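Local coordinates for uncharacterized protein (Shewanella oneidensis, PDB 3E8P) that probably hydrolyses medium- and long-chain fatty acyl-CoA thioesters, releasing the free fatty acid and coenzyme A, at residues 143-148 with 154-159; 76-81 with 111-116. One frame throughout, in Å; residues are numbered along the deposited sequence.

Contact 1. Residues 143-148 with 154-159; sequences RMELHN and IAFGTG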
ATOM      1  N   ARG A 143       5.738   1.423 -11.126  1.00 25.94           N
ATOM      2  CA  ARG A 143       4.325   1.729 -11.284  1.00 26.71           C
ATOM      3  C   ARG A 143       3.829   0.878 -12.458  1.00 26.54           C
ATOM      4  O   ARG A 143       4.501   0.772 -13.483  1.00 25.57           O
ATOM      5  CB  ARG A 143       4.113   3.215 -11.585  1.00 28.08           C
ATOM      6  CG  ARG A 143       3.920   4.054 -10.335  1.00 34.80           C
ATOM      7  CD  ARG A 143       3.457   5.465 -10.642  1.00 37.74           C
ATOM      8  NE  ARG A 143       3.001   6.138  -9.427  1.00 42.67           N
ATOM      9  CZ  ARG A 143       2.572   7.397  -9.376  1.00 44.87           C
ATOM     10  NH1 ARG A 143       2.535   8.138 -10.478  1.00 43.19           N
ATOM     11  NH2 ARG A 143       2.176   7.908  -8.218  1.00 45.30           N
HETATM   12  N   MSE A 144       2.668   0.254 -12.306  1.00 25.41           N
HETATM   13  CA  MSE A 144       2.132  -0.574 -13.374  1.00 23.83           C
HETATM   14  C   MSE A 144       0.758  -0.075 -13.764  1.00 25.33           C
HETATM   15  O   MSE A 144       0.098   0.617 -12.998  1.00 24.48           O
HETATM   16  CB  MSE A 144       2.029  -2.037 -12.938  1.00 23.53           C
HETATM   17  CG  MSE A 144       3.341  -2.663 -12.520  1.00 25.47           C
HETATM   18 SE   MSE A 144       3.920  -2.073 -10.732  1.00 35.78          SE
HETATM   19  CE  MSE A 144       3.176  -3.496  -9.693  1.00 29.07           C
ATOM     20  N   GLU A 145       0.316  -0.469 -14.946  1.00 25.01           N
ATOM     21  CA  GLU A 145      -0.973  -0.041 -15.440  1.00 26.80           C
ATOM     22  C   GLU A 145      -1.565  -1.103 -16.356  1.00 26.03           C
ATOM     23  O   GLU A 145      -0.865  -1.691 -17.182  1.00 24.45           O
ATOM     24  CB  GLU A 145      -0.785   1.286 -16.186  1.00 29.55           C
ATOM     25  CG  GLU A 145      -1.856   1.657 -17.163  1.00 34.25           C
ATOM     26  CD  GLU A 145      -1.821   0.835 -18.441  1.00 37.49           C
ATOM     27  OE1 GLU A 145      -0.722   0.601 -19.000  1.00 36.38           O
ATOM     28  OE2 GLU A 145      -2.911   0.435 -18.894  1.00 39.35           O
ATOM     29  N   LEU A 146      -2.857  -1.348 -16.188  1.00 25.23           N
ATOM     30  CA  LEU A 146      -3.574  -2.317 -17.005  1.00 23.92           C
ATOM     31  C   LEU A 146      -4.755  -1.612 -17.688  1.00 22.66           C
ATOM     32  O   LEU A 146      -5.525  -0.902 -17.037  1.00 20.99           O
ATOM     33  CB  LEU A 146      -4.102  -3.462 -16.138  1.00 22.19           C
ATOM     34  CG  LEU A 146      -4.696  -4.642 -16.913  1.00 27.92           C
ATOM     35  CD1 LEU A 146      -3.566  -5.459 -17.536  1.00 26.77           C
ATOM     36  CD2 LEU A 146      -5.526  -5.521 -15.981  1.00 28.01           C
ATOM     37  N   HIS A 147      -4.882  -1.799 -18.997  1.00 22.37           N
ATOM     38  CA  HIS A 147      -5.983  -1.209 -19.756  1.00 24.35           C
ATOM     39  C   HIS A 147      -6.536  -2.278 -20.698  1.00 24.12           C
ATOM     40  O   HIS A 147      -5.920  -3.333 -20.856  1.00 25.14           O
ATOM     41  CB  HIS A 147      -5.510   0.022 -20.551  1.00 23.00           C
ATOM     42  CG  HIS A 147      -4.464  -0.268 -21.588  1.00 25.96           C
ATOM     43  ND1 HIS A 147      -3.111  -0.159 -21.337  1.00 28.70           N
ATOM     44  CD2 HIS A 147      -4.576  -0.629 -22.890  1.00 24.93           C
ATOM     45  CE1 HIS A 147      -2.435  -0.438 -22.439  1.00 27.01           C
ATOM     46  NE2 HIS A 147      -3.302  -0.727 -23.396  1.00 26.16           N
ATOM     47  N   ASN A 148      -7.699  -2.032 -21.300  1.00 26.24           N
ATOM     48  CA  ASN A 148      -8.280  -3.001 -22.236  1.00 23.79           C
ATOM     49  C   ASN A 148      -7.973  -2.547 -23.667  1.00 24.82           C
ATOM     50  O   ASN A 148      -7.270  -1.549 -23.856  1.00 23.03           O
ATOM     51  CB  ASN A 148      -9.787  -3.162 -22.016  1.00 22.79           C
ATOM     52  CG  ASN A 148     -10.577  -1.938 -22.420  1.00 22.43           C
ATOM     53  OD1 ASN A 148     -10.053  -1.023 -23.057  1.00 20.37           O
ATOM     54  ND2 ASN A 148     -11.858  -1.923 -22.062  1.00 21.57           N
ATOM     55  N   ILE A 154      -8.005   0.003 -16.396  1.00 20.54           N
ATOM     56  CA  ILE A 154      -8.713  -0.918 -15.527  1.00 21.04           C
ATOM     57  C   ILE A 154      -8.206  -0.815 -14.103  1.00 21.22           C
ATOM     58  O   ILE A 154      -8.989  -0.700 -13.155  1.00 22.39           O
ATOM     59  CB  ILE A 154      -8.535  -2.371 -16.024  1.00 20.54           C
ATOM     60  CG1 ILE A 154      -9.041  -2.481 -17.458  1.00 24.27           C
ATOM     61  CG2 ILE A 154      -9.309  -3.325 -15.153  1.00 22.91           C
ATOM     62  CD1 ILE A 154     -10.501  -2.071 -17.633  1.00 21.95           C
ATOM     63  N   ALA A 155      -6.888  -0.843 -13.956  1.00 22.10           N
ATOM     64  CA  ALA A 155      -6.272  -0.764 -12.643  1.00 20.69           C
ATOM     65  C   ALA A 155      -4.849  -0.238 -12.741  1.00 21.40           C
ATOM     66  O   ALA A 155      -4.226  -0.321 -13.798  1.00 19.08           O
ATOM     67  CB  ALA A 155      -6.262  -2.139 -11.992  1.00 19.99           C
ATOM     68  N   PHE A 156      -4.360   0.320 -11.633  1.00 20.27           N
ATOM     69  CA  PHE A 156      -2.997   0.819 -11.548  1.00 21.49           C
ATOM     70  C   PHE A 156      -2.333   0.022 -10.444  1.00 21.50           C
ATOM     71  O   PHE A 156      -2.995  -0.470  -9.534  1.00 21.27           O
ATOM     72  CB  PHE A 156      -2.932   2.296 -11.138  1.00 21.23           C
ATOM     73  CG  PHE A 156      -3.428   3.256 -12.177  1.00 21.34           C
ATOM     74  CD1 PHE A 156      -3.421   2.927 -13.528  1.00 21.78           C
ATOM     75  CD2 PHE A 156      -3.834   4.530 -11.801  1.00 21.08           C
ATOM     76  CE1 PHE A 156      -3.809   3.861 -14.494  1.00 21.84           C
ATOM     77  CE2 PHE A 156      -4.220   5.469 -12.743  1.00 21.26           C
ATOM     78  CZ  PHE A 156      -4.208   5.131 -14.107  1.00 22.69           C
ATOM     79  N   GLY A 157      -1.015  -0.088 -10.518  1.00 22.30           N
ATOM     80  CA  GLY A 157      -0.285  -0.801  -9.491  1.00 20.98           C
ATOM     81  C   GLY A 157       1.011  -0.087  -9.138  1.00 20.01           C
ATOM     82  O   GLY A 157       1.453   0.823  -9.840  1.00 19.95           O
ATOM     83  N   THR A 158       1.600  -0.481  -8.018  1.00 19.20           N
ATOM     84  CA  THR A 158       2.886   0.049  -7.581  1.00 19.75           C
ATOM     85  C   THR A 158       3.551  -1.138  -6.893  1.00 20.69           C
ATOM     86  O   THR A 158       2.975  -1.729  -5.976  1.00 20.95           O
ATOM     87  CB  THR A 158       2.736   1.219  -6.578  1.00 20.78           C
ATOM     88  OG1 THR A 158       1.986   2.272  -7.184  1.00 22.37           O
ATOM     89  CG2 THR A 158       4.102   1.771  -6.165  1.00 18.94           C
ATOM     90  N   GLY A 159       4.744  -1.508  -7.347  1.00 21.61           N
ATOM     91  CA  GLY A 159       5.442  -2.625  -6.734  1.00 22.76           C
ATOM     92  C   GLY A 159       6.871  -2.345  -6.301  1.00 24.18           C
ATOM     93  O   GLY A 159       7.588  -1.560  -6.925  1.00 26.09           O
TER
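The Phe156 ring receives Glu145 at its edge, near the ring plane, with Glu145 CG 4.0 Å from Phe156 CE1, and also meets the His153 ring, with planes about 60° apart. The His147 ring has the Glu145 carboxylate in plane at its edge. Here His147 ND1 donates to Glu145 OE2 over 2.5 Å, on the syn side of that oxygen. The Glu145 chain leaves with CG anti to the backbone N (chi1 159°) and bends at chi2, which carries the carboxylate along its own strand, toward the imidazole of His147, while OE1 is held by Thr129 OG1. With an alanine here, the imidazole and Thr129 would probably lose their carboxylate partner, and the edge of the Phe156 ring its CG neighbour. On the same face, Arg143 makes a cation-pi contact with Phe156 of the second subunit.

On the other face, the selenomethionine Met144 bends at chi2 and chi3 and lies across the glycines of the partner strand, with SE 3.5 Å from Gly159 N. The backbones pair antiparallel. Met144 and Gly157 exchange two 2.8 Å bonds, Met144 N to Gly157 O and Gly157 N to Met144 O. A classic beta bulge follows: Leu146 O takes Ile154 N at 2.7 Å and, weakly, Ala155 N at 3.4 Å.

The pair is a beta hairpin in the middle of the sheet, between strands 125-134 and 109-117, and its Met144, Leu146 and Ala155 pack on helix 70-90.

Contact 2. Residues 76-81 with 111-116; sequences VLDVVG and IDMRVD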
ATOM      1  N   VAL A  76      -1.210  -9.866 -13.529  1.00 22.49           N
ATOM      2  CA  VAL A  76      -0.591  -9.140 -14.642  1.00 22.83           C
ATOM      3  C   VAL A  76       0.238  -7.944 -14.169  1.00 21.83           C
ATOM      4  O   VAL A  76       1.360  -7.738 -14.615  1.00 21.12           O
ATOM      5  CB  VAL A  76      -1.655  -8.628 -15.641  1.00 23.15           C
ATOM      6  CG1 VAL A  76      -0.981  -7.839 -16.769  1.00 24.93           C
ATOM      7  CG2 VAL A  76      -2.437  -9.796 -16.199  1.00 23.65           C
ATOM      8  N   LEU A  77      -0.316  -7.158 -13.254  1.00 24.15           N
ATOM      9  CA  LEU A  77       0.395  -5.990 -12.754  1.00 24.27           C
ATOM     10  C   LEU A  77       1.704  -6.365 -12.065  1.00 24.49           C
ATOM     11  O   LEU A  77       2.703  -5.659 -12.216  1.00 25.51           O
ATOM     12  CB  LEU A  77      -0.497  -5.197 -11.794  1.00 24.68           C
ATOM     13  CG  LEU A  77      -1.699  -4.487 -12.426  1.00 25.30           C
ATOM     14  CD1 LEU A  77      -2.650  -4.001 -11.338  1.00 24.65           C
ATOM     15  CD2 LEU A  77      -1.218  -3.326 -13.260  1.00 23.64           C
ATOM     16  N   ASP A  78       1.705  -7.470 -11.320  1.00 24.80           N
ATOM     17  CA  ASP A  78       2.914  -7.918 -10.610  1.00 24.67           C
ATOM     18  C   ASP A  78       4.007  -8.365 -11.581  1.00 24.15           C
ATOM     19  O   ASP A  78       5.184  -8.029 -11.412  1.00 23.14           O
ATOM     20  CB  ASP A  78       2.600  -9.076  -9.652  1.00 27.67           C
ATOM     21  CG  ASP A  78       3.783  -9.418  -8.746  1.00 31.50           C
ATOM     22  OD1 ASP A  78       3.853 -10.559  -8.248  1.00 32.85           O
ATOM     23  OD2 ASP A  78       4.643  -8.537  -8.520  1.00 33.91           O
ATOM     24  N   VAL A  79       3.607  -9.122 -12.597  1.00 23.24           N
ATOM     25  CA  VAL A  79       4.530  -9.606 -13.615  1.00 24.14           C
ATOM     26  C   VAL A  79       5.109  -8.441 -14.424  1.00 26.31           C
ATOM     27  O   VAL A  79       6.307  -8.420 -14.730  1.00 26.90           O
ATOM     28  CB  VAL A  79       3.820 -10.587 -14.573  1.00 27.45           C
ATOM     29  CG1 VAL A  79       4.781 -11.014 -15.683  1.00 26.28           C
ATOM     30  CG2 VAL A  79       3.314 -11.801 -13.784  1.00 24.60           C
ATOM     31  N   VAL A  80       4.260  -7.476 -14.777  1.00 25.72           N
ATOM     32  CA  VAL A  80       4.729  -6.301 -15.507  1.00 23.46           C
ATOM     33  C   VAL A  80       5.764  -5.599 -14.631  1.00 24.23           C
ATOM     34  O   VAL A  80       6.827  -5.198 -15.103  1.00 24.73           O
ATOM     35  CB  VAL A  80       3.585  -5.294 -15.784  1.00 24.69           C
ATOM     36  CG1 VAL A  80       4.172  -3.930 -16.130  1.00 25.55           C
ATOM     37  CG2 VAL A  80       2.709  -5.782 -16.928  1.00 25.29           C
ATOM     38  N   GLY A  81       5.448  -5.467 -13.346  1.00 23.46           N
ATOM     39  CA  GLY A  81       6.354  -4.797 -12.425  1.00 23.90           C
ATOM     40  C   GLY A  81       7.703  -5.480 -12.273  1.00 26.12           C
ATOM     41  O   GLY A  81       8.735  -4.815 -12.210  1.00 25.38           O
ATOM     42  N   ILE A 111       8.469  -7.742  -3.210  1.00 24.60           N
ATOM     43  CA  ILE A 111       8.498  -7.572  -1.756  1.00 25.19           C
ATOM     44  C   ILE A 111       7.072  -7.189  -1.347  1.00 26.26           C
ATOM     45  O   ILE A 111       6.451  -7.847  -0.514  1.00 26.48           O
ATOM     46  CB  ILE A 111       9.475  -6.453  -1.340  1.00 27.68           C
ATOM     47  CG1 ILE A 111      10.890  -6.812  -1.806  1.00 27.13           C
ATOM     48  CG2 ILE A 111       9.437  -6.248   0.182  1.00 24.99           C
ATOM     49  CD1 ILE A 111      11.864  -5.644  -1.780  1.00 30.08           C
ATOM     50  N   ASP A 112       6.555  -6.121  -1.942  1.00 25.55           N
ATOM     51  CA  ASP A 112       5.193  -5.700  -1.676  1.00 26.75           C
ATOM     52  C   ASP A 112       4.586  -5.103  -2.936  1.00 25.39           C
ATOM     53  O   ASP A 112       5.292  -4.746  -3.880  1.00 24.01           O
ATOM     54  CB  ASP A 112       5.125  -4.695  -0.513  1.00 27.97           C
ATOM     55  CG  ASP A 112       5.705  -3.340  -0.862  1.00 29.90           C
ATOM     56  OD1 ASP A 112       5.130  -2.644  -1.727  1.00 34.54           O
ATOM     57  OD2 ASP A 112       6.738  -2.963  -0.266  1.00 30.82           O
HETATM   58  N   MSE A 113       3.265  -5.027  -2.947  1.00 25.95           N
HETATM   59  CA  MSE A 113       2.536  -4.475  -4.072  1.00 27.06           C
HETATM   60  C   MSE A 113       1.189  -3.936  -3.650  1.00 23.62           C
HETATM   61  O   MSE A 113       0.506  -4.513  -2.795  1.00 20.60           O
HETATM   62  CB  MSE A 113       2.309  -5.533  -5.159  1.00 32.45           C
HETATM   63  CG  MSE A 113       1.383  -5.042  -6.273  1.00 41.83           C
HETATM   64 SE   MSE A 113       1.035  -6.314  -7.711  1.00 56.26          SE
HETATM   65  CE  MSE A 113       0.193  -7.700  -6.649  1.00 46.25           C
ATOM     66  N   ARG A 114       0.816  -2.824  -4.269  1.00 22.39           N
ATOM     67  CA  ARG A 114      -0.470  -2.201  -4.029  1.00 20.01           C
ATOM     68  C   ARG A 114      -1.188  -2.107  -5.361  1.00 20.45           C
ATOM     69  O   ARG A 114      -0.634  -1.625  -6.345  1.00 19.07           O
ATOM     70  CB  ARG A 114      -0.322  -0.789  -3.461  1.00 21.15           C
ATOM     71  CG  ARG A 114      -1.650  -0.030  -3.431  1.00 19.37           C
ATOM     72  CD  ARG A 114      -1.467   1.446  -3.092  1.00 17.50           C
ATOM     73  NE  ARG A 114      -2.737   2.169  -3.102  1.00 15.83           N
ATOM     74  CZ  ARG A 114      -3.467   2.452  -2.021  1.00 18.53           C
ATOM     75  NH1 ARG A 114      -3.066   2.079  -0.809  1.00 19.24           N
ATOM     76  NH2 ARG A 114      -4.611   3.118  -2.155  1.00 19.00           N
ATOM     77  N   VAL A 115      -2.424  -2.578  -5.395  1.00 20.74           N
ATOM     78  CA  VAL A 115      -3.209  -2.503  -6.603  1.00 20.25           C
ATOM     79  C   VAL A 115      -4.404  -1.604  -6.342  1.00 20.53           C
ATOM     80  O   VAL A 115      -5.093  -1.745  -5.323  1.00 23.30           O
ATOM     81  CB  VAL A 115      -3.727  -3.887  -7.019  1.00 22.43           C
ATOM     82  CG1 VAL A 115      -4.605  -3.759  -8.248  1.00 19.80           C
ATOM     83  CG2 VAL A 115      -2.561  -4.818  -7.286  1.00 24.79           C
ATOM     84  N   ASP A 116      -4.643  -0.671  -7.248  1.00 20.15           N
ATOM     85  CA  ASP A 116      -5.788   0.225  -7.136  1.00 21.47           C
ATOM     86  C   ASP A 116      -6.749  -0.149  -8.273  1.00 22.43           C
ATOM     87  O   ASP A 116      -6.413  -0.001  -9.453  1.00 22.07           O
ATOM     88  CB  ASP A 116      -5.332   1.689  -7.257  1.00 23.77           C
ATOM     89  CG  ASP A 116      -4.641   2.199  -5.983  1.00 27.89           C
ATOM     90  OD1 ASP A 116      -5.319   2.374  -4.943  1.00 29.35           O
ATOM     91  OD2 ASP A 116      -3.417   2.423  -6.020  1.00 31.62           O
TER
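Leu77 and Val115 make one of the two close contacts between helix and strand. Leu77 CD1 rests against both methyls of the valine, 3.7 Å from Val115 CG1 and 4.1 Å from Val115 CG2. The other is made by the selenomethionine Met113. Its chain runs straight out from the strand, CG anti to the backbone N at chi1 172°, and turns only at chi3 (61°). This sets SE against the helix, 3.7 Å from Asp78 CB and 3.8 Å from Asp78 CA. Asp78 therefore offers its aliphatic base to the selenium, while its OD2 is bonded to Thr110 OG1 and Tyr161 OH.

This is the hotdog arrangement: a long helix lies against a curved antiparallel sheet, here meeting its strand 109-117. The axes of the two segments pass 9.8 Å apart, so the strand reaches the helix through its side chains, without a hydrogen bond.

Beyond these two points the contact thins out, and the two segments do not touch. Val76 and Val80 turn from this strand toward strands 49-54 and 139-148. The face of the strand turned from the helix is a separate matter, covered by other subunits rather than water. There Arg114 grips Asp116 side-on, with Arg114 NE 3.0 Å from Asp116 OD2 and Arg114 NH2 3.0 Å from Asp116 OD1. Arg114 also forms a salt bridge with Asp112 of the second subunit. Along its edge, strand 112-116 pairs antiparallel with a strand of the third subunit.

Overall arrangement
From the N terminus, the chain first enters contact 2 through helix 70-90. The contact closes a loop of 29 residues that includes helix 98-107, and brings in strand 109-117, the outermost strand on that side of the sheet within the chain. Strand 125-134 comes next. Contact 1 then closes a short turn between strands 139-148 and 153-162. The two loops follow in series, neither nested nor crossed. They still meet in space: the centres of contact 1 and contact 2 are about 8 Å apart. Strand 153-162 pairs with 109-117, Phe156 O accepting from Asp116 N. Met144 packs on Leu77. Together they join the helix to three adjacent strands, and both reach the second subunit.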